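Local atomic coordinates of Sec-alkylsulfatase (Pseudomonas sp., PDB entry 4AXH), a protein that hydrolyses secondary alkyl sulfates enantioselectively at a zinc-dependent active site, inverting configuration to release (S)-alcohols and sulfate. Residues L282-S290 with Y336-R347. Sequence-based numbering, arbitrary orientation.
Sequences LEFQLTLGS and YIDASLEKYGDR
Tyr336 lies against the type II beta turn Thr287–Ser290, where the helix that carries Tyr336, Ser340 and Tyr344 packs on one sheet of the metallo-beta-lactamase fold. The strand 282-286 and the helix run roughly antiparallel, the axes of these short segments inclined at 150° and 10.1 Å from each other at closest approach. At the turn a CH-pi contact places Thr287 CA squarely over the Tyr336 ring, 3.6 Å from its centroid, while Ser290 CB comes to the ring edge. With CG of Tyr336 anti to its carbonyl carbon (chi1 -73°), the ring lies face-on to Thr287 CA, and its OH donates to Leu288 O at 3.0 Å, in the carbonyl plane on a lone pair. The turn leads directly into Glu291, a zinc ligand. Midway, the extended Gln285 lays its amide against the helix, OE1 3.3 Å from Ser340 CB and NE2 3.5 Å from Ala339 CB; OE1 is hydrogen-bonded by Asn297 of the neighbouring strand. Glu283 stands at the edge of the Tyr344 ring, its carboxylate turned 85° from the ring plane, and its OE2 accepts a weak hydrogen bond from Tyr344 OH (3.2 Å). Its long salt bridge to Arg347 spans 3.9 Å from OE1 to NH1. The guanidinium is steadied within its own segment, where NE and NH2 of Arg347 both donate side-on to Lys343 O.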
loop_
_atom_site.group_PDB
_atom_site.type_symbol
_atom_site.label_atom_id
_atom_site.label_comp_id
_atom_site.label_asym_id
_atom_site.label_seq_id
_atom_site.Cartn_x
_atom_site.Cartn_y
_atom_site.Cartn_z
ATOM N N LEU A 282 -12.444 32.990 -4.651
ATOM C CA LEU A 282 -12.157 31.591 -4.361
ATOM C C LEU A 282 -10.674 31.438 -4.170
ATOM O O LEU A 282 -9.906 31.826 -5.045
ATOM C CB LEU A 282 -12.591 30.664 -5.524
ATOM C CG LEU A 282 -13.941 30.914 -6.195
ATOM C CD1 LEU A 282 -13.969 30.340 -7.581
ATOM C CD2 LEU A 282 -15.062 30.346 -5.378
ATOM N N GLU A 283 -10.274 30.879 -3.021
ATOM C CA GLU A 283 -8.904 30.499 -2.708
ATOM C C GLU A 283 -8.979 28.974 -2.597
ATOM O O GLU A 283 -9.798 28.430 -1.837
ATOM C CB GLU A 283 -8.400 31.125 -1.395
ATOM C CG GLU A 283 -6.912 30.883 -1.139
ATOM C CD GLU A 283 -6.226 31.667 -0.026
ATOM O OE1 GLU A 283 -6.844 32.611 0.516
ATOM O OE2 GLU A 283 -5.058 31.347 0.294
ATOM N N PHE A 284 -8.193 28.305 -3.419
ATOM C CA PHE A 284 -8.069 26.861 -3.483
ATOM C C PHE A 284 -6.765 26.436 -2.825
ATOM O O PHE A 284 -5.726 27.062 -3.053
ATOM C CB PHE A 284 -8.055 26.415 -4.959
ATOM C CG PHE A 284 -9.232 26.870 -5.824
ATOM C CD1 PHE A 284 -10.484 26.270 -5.699
ATOM C CD2 PHE A 284 -9.064 27.842 -6.803
ATOM C CE1 PHE A 284 -11.553 26.664 -6.497
ATOM C CE2 PHE A 284 -10.134 28.231 -7.619
ATOM C CZ PHE A 284 -11.380 27.652 -7.446
ATOM N N GLN A 285 -6.812 25.369 -2.016
ATOM C CA GLN A 285 -5.641 24.784 -1.352
ATOM C C GLN A 285 -5.483 23.340 -1.818
ATOM O O GLN A 285 -6.321 22.514 -1.471
ATOM C CB GLN A 285 -5.789 24.825 0.178
ATOM C CG GLN A 285 -4.689 24.030 0.922
ATOM C CD GLN A 285 -5.013 23.625 2.345
ATOM O OE1 GLN A 285 -6.167 23.709 2.814
ATOM N NE2 GLN A 285 -3.982 23.135 3.041
ATOM N N LEU A 286 -4.423 23.033 -2.581
ATOM C CA LEU A 286 -4.202 21.677 -3.052
ATOM C C LEU A 286 -3.934 20.712 -1.894
ATOM O O LEU A 286 -2.999 20.930 -1.130
ATOM C CB LEU A 286 -3.013 21.632 -4.036
ATOM C CG LEU A 286 -3.230 22.061 -5.500
ATOM C CD1 LEU A 286 -1.918 21.946 -6.278
ATOM C CD2 LEU A 286 -4.227 21.184 -6.193
ATOM N N THR A 287 -4.743 19.649 -1.770
ATOM C CA THR A 287 -4.568 18.590 -0.749
ATOM C C THR A 287 -4.322 17.251 -1.432
ATOM O O THR A 287 -4.929 16.244 -1.075
ATOM C CB THR A 287 -5.731 18.548 0.244
ATOM O OG1 THR A 287 -6.905 18.262 -0.474
ATOM C CG2 THR A 287 -5.909 19.832 1.011
ATOM N N LEU A 288 -3.417 17.246 -2.420
ATOM C CA LEU A 288 -3.108 16.058 -3.232
ATOM C C LEU A 288 -2.607 14.844 -2.490
ATOM O O LEU A 288 -1.611 14.917 -1.758
ATOM C CB LEU A 288 -2.185 16.373 -4.428
ATOM C CG LEU A 288 -2.513 17.622 -5.298
ATOM C CD1 LEU A 288 -1.449 17.821 -6.356
ATOM C CD2 LEU A 288 -3.897 17.530 -5.956
ATOM N N GLY A 289 -3.330 13.737 -2.696
ATOM C CA GLY A 289 -3.015 12.424 -2.149
ATOM C C GLY A 289 -3.647 12.028 -0.825
ATOM O O GLY A 289 -3.417 10.901 -0.342
ATOM N N SER A 290 -4.409 12.944 -0.184
ATOM C CA SER A 290 -5.064 12.637 1.102
ATOM C C SER A 290 -6.310 11.725 0.862
ATOM O O SER A 290 -6.127 10.562 0.540
ATOM C CB SER A 290 -5.364 13.926 1.873
ATOM O OG SER A 290 -6.149 14.831 1.127
ATOM N N TYR A 336 -2.449 18.216 5.762
ATOM C CA TYR A 336 -3.317 19.089 4.968
ATOM C C TYR A 336 -4.451 19.698 5.812
ATOM O O TYR A 336 -4.923 20.806 5.539
ATOM C CB TYR A 336 -3.898 18.310 3.775
ATOM C CG TYR A 336 -2.905 18.005 2.668
ATOM C CD1 TYR A 336 -2.092 19.002 2.140
ATOM C CD2 TYR A 336 -2.833 16.739 2.099
ATOM C CE1 TYR A 336 -1.202 18.744 1.110
ATOM C CE2 TYR A 336 -1.938 16.464 1.072
ATOM C CZ TYR A 336 -1.127 17.474 0.577
ATOM O OH TYR A 336 -0.285 17.249 -0.481
ATOM N N ILE A 337 -4.923 18.948 6.813
ATOM C CA ILE A 337 -5.963 19.417 7.733
ATOM C C ILE A 337 -5.339 20.574 8.545
ATOM O O ILE A 337 -5.906 21.662 8.599
ATOM C CB ILE A 337 -6.515 18.256 8.640
ATOM C CG1 ILE A 337 -7.329 17.248 7.800
ATOM C CG2 ILE A 337 -7.369 18.839 9.770
ATOM C CD1 ILE A 337 -7.613 15.920 8.393
ATOM N N ASP A 338 -4.115 20.341 9.083
ATOM C CA ASP A 338 -3.345 21.295 9.879
ATOM C C ASP A 338 -2.992 22.533 9.078
ATOM O O ASP A 338 -3.077 23.636 9.612
ATOM C CB ASP A 338 -2.095 20.600 10.417
ATOM C CG ASP A 338 -1.328 21.330 11.499
ATOM O OD1 ASP A 338 -1.986 21.946 12.385
ATOM O OD2 ASP A 338 -0.070 21.193 11.524
ATOM N N ALA A 339 -2.637 22.373 7.784
ATOM C CA ALA A 339 -2.322 23.516 6.918
ATOM C C ALA A 339 -3.577 24.332 6.664
ATOM O O ALA A 339 -3.508 25.575 6.616
ATOM C CB ALA A 339 -1.695 23.060 5.626
ATOM N N SER A 340 -4.736 23.660 6.602
ATOM C CA SER A 340 -5.997 24.375 6.479
ATOM C C SER A 340 -6.332 25.091 7.815
ATOM O O SER A 340 -6.840 26.201 7.779
ATOM C CB SER A 340 -7.123 23.453 5.998
ATOM O OG SER A 340 -7.822 22.769 7.027
ATOM N N LEU A 341 -5.979 24.494 8.976
ATOM C CA LEU A 341 -6.226 25.114 10.285
ATOM C C LEU A 341 -5.438 26.415 10.444
ATOM O O LEU A 341 -6.004 27.426 10.863
ATOM C CB LEU A 341 -5.924 24.150 11.465
ATOM C CG LEU A 341 -6.207 24.656 12.940
ATOM C CD1 LEU A 341 -7.633 25.175 13.112
ATOM C CD2 LEU A 341 -6.022 23.524 13.933
ATOM N N GLU A 342 -4.131 26.373 10.117
ATOM C CA GLU A 342 -3.242 27.510 10.207
ATOM C C GLU A 342 -3.630 28.612 9.222
ATOM O O GLU A 342 -3.757 29.747 9.644
ATOM C CB GLU A 342 -1.811 27.026 10.003
ATOM C CG GLU A 342 -0.760 28.126 9.905
ATOM C CD GLU A 342 0.674 27.625 9.855
ATOM O OE1 GLU A 342 0.901 26.453 9.461
ATOM O OE2 GLU A 342 1.573 28.408 10.242
ATOM N N LYS A 343 -3.881 28.281 7.934
ATOM C CA LYS A 343 -4.228 29.278 6.915
ATOM C C LYS A 343 -5.620 29.891 7.023
ATOM O O LYS A 343 -5.807 31.060 6.658
ATOM C CB LYS A 343 -3.993 28.732 5.496
ATOM C CG LYS A 343 -2.664 29.151 4.852
ATOM C CD LYS A 343 -2.901 30.073 3.643
ATOM C CE LYS A 343 -1.679 30.331 2.781
ATOM N NZ LYS A 343 -0.773 31.353 3.376
ATOM N N TYR A 344 -6.611 29.111 7.484
ATOM C CA TYR A 344 -7.998 29.581 7.497
ATOM C C TYR A 344 -8.720 29.593 8.823
ATOM O O TYR A 344 -9.719 30.301 8.927
ATOM C CB TYR A 344 -8.843 28.849 6.424
ATOM C CG TYR A 344 -8.164 28.756 5.076
ATOM C CD1 TYR A 344 -7.902 29.901 4.326
ATOM C CD2 TYR A 344 -7.715 27.534 4.584
ATOM C CE1 TYR A 344 -7.248 29.825 3.097
ATOM C CE2 TYR A 344 -7.055 27.445 3.358
ATOM C CZ TYR A 344 -6.826 28.594 2.616
ATOM O OH TYR A 344 -6.151 28.524 1.423
ATOM N N GLY A 345 -8.223 28.849 9.806
ATOM C CA GLY A 345 -8.817 28.726 11.133
ATOM C C GLY A 345 -9.229 30.009 11.821
ATOM O O GLY A 345 -10.331 30.089 12.363
ATOM N N ASP A 346 -8.363 31.040 11.761
ATOM C CA ASP A 346 -8.630 32.357 12.368
ATOM C C ASP A 346 -9.552 33.248 11.522
ATOM O O ASP A 346 -10.134 34.197 12.072
ATOM C CB ASP A 346 -7.322 33.093 12.674
ATOM C CG ASP A 346 -6.279 32.265 13.412
ATOM O OD1 ASP A 346 -6.670 31.479 14.316
ATOM O OD2 ASP A 346 -5.073 32.404 13.090
ATOM N N ARG A 347 -9.716 32.902 10.201
ATOM C CA ARG A 347 -10.536 33.566 9.158
ATOM C C ARG A 347 -11.842 32.826 8.802
ATOM O O ARG A 347 -12.452 33.143 7.769
ATOM C CB ARG A 347 -9.734 33.618 7.875
ATOM C CG ARG A 347 -8.659 34.645 7.817
ATOM C CD ARG A 347 -8.195 34.748 6.389
ATOM N NE ARG A 347 -7.212 33.771 5.963
ATOM C CZ ARG A 347 -6.721 33.751 4.733
ATOM N NH1 ARG A 347 -7.150 34.621 3.824
ATOM N NH2 ARG A 347 -5.764 32.896 4.410
#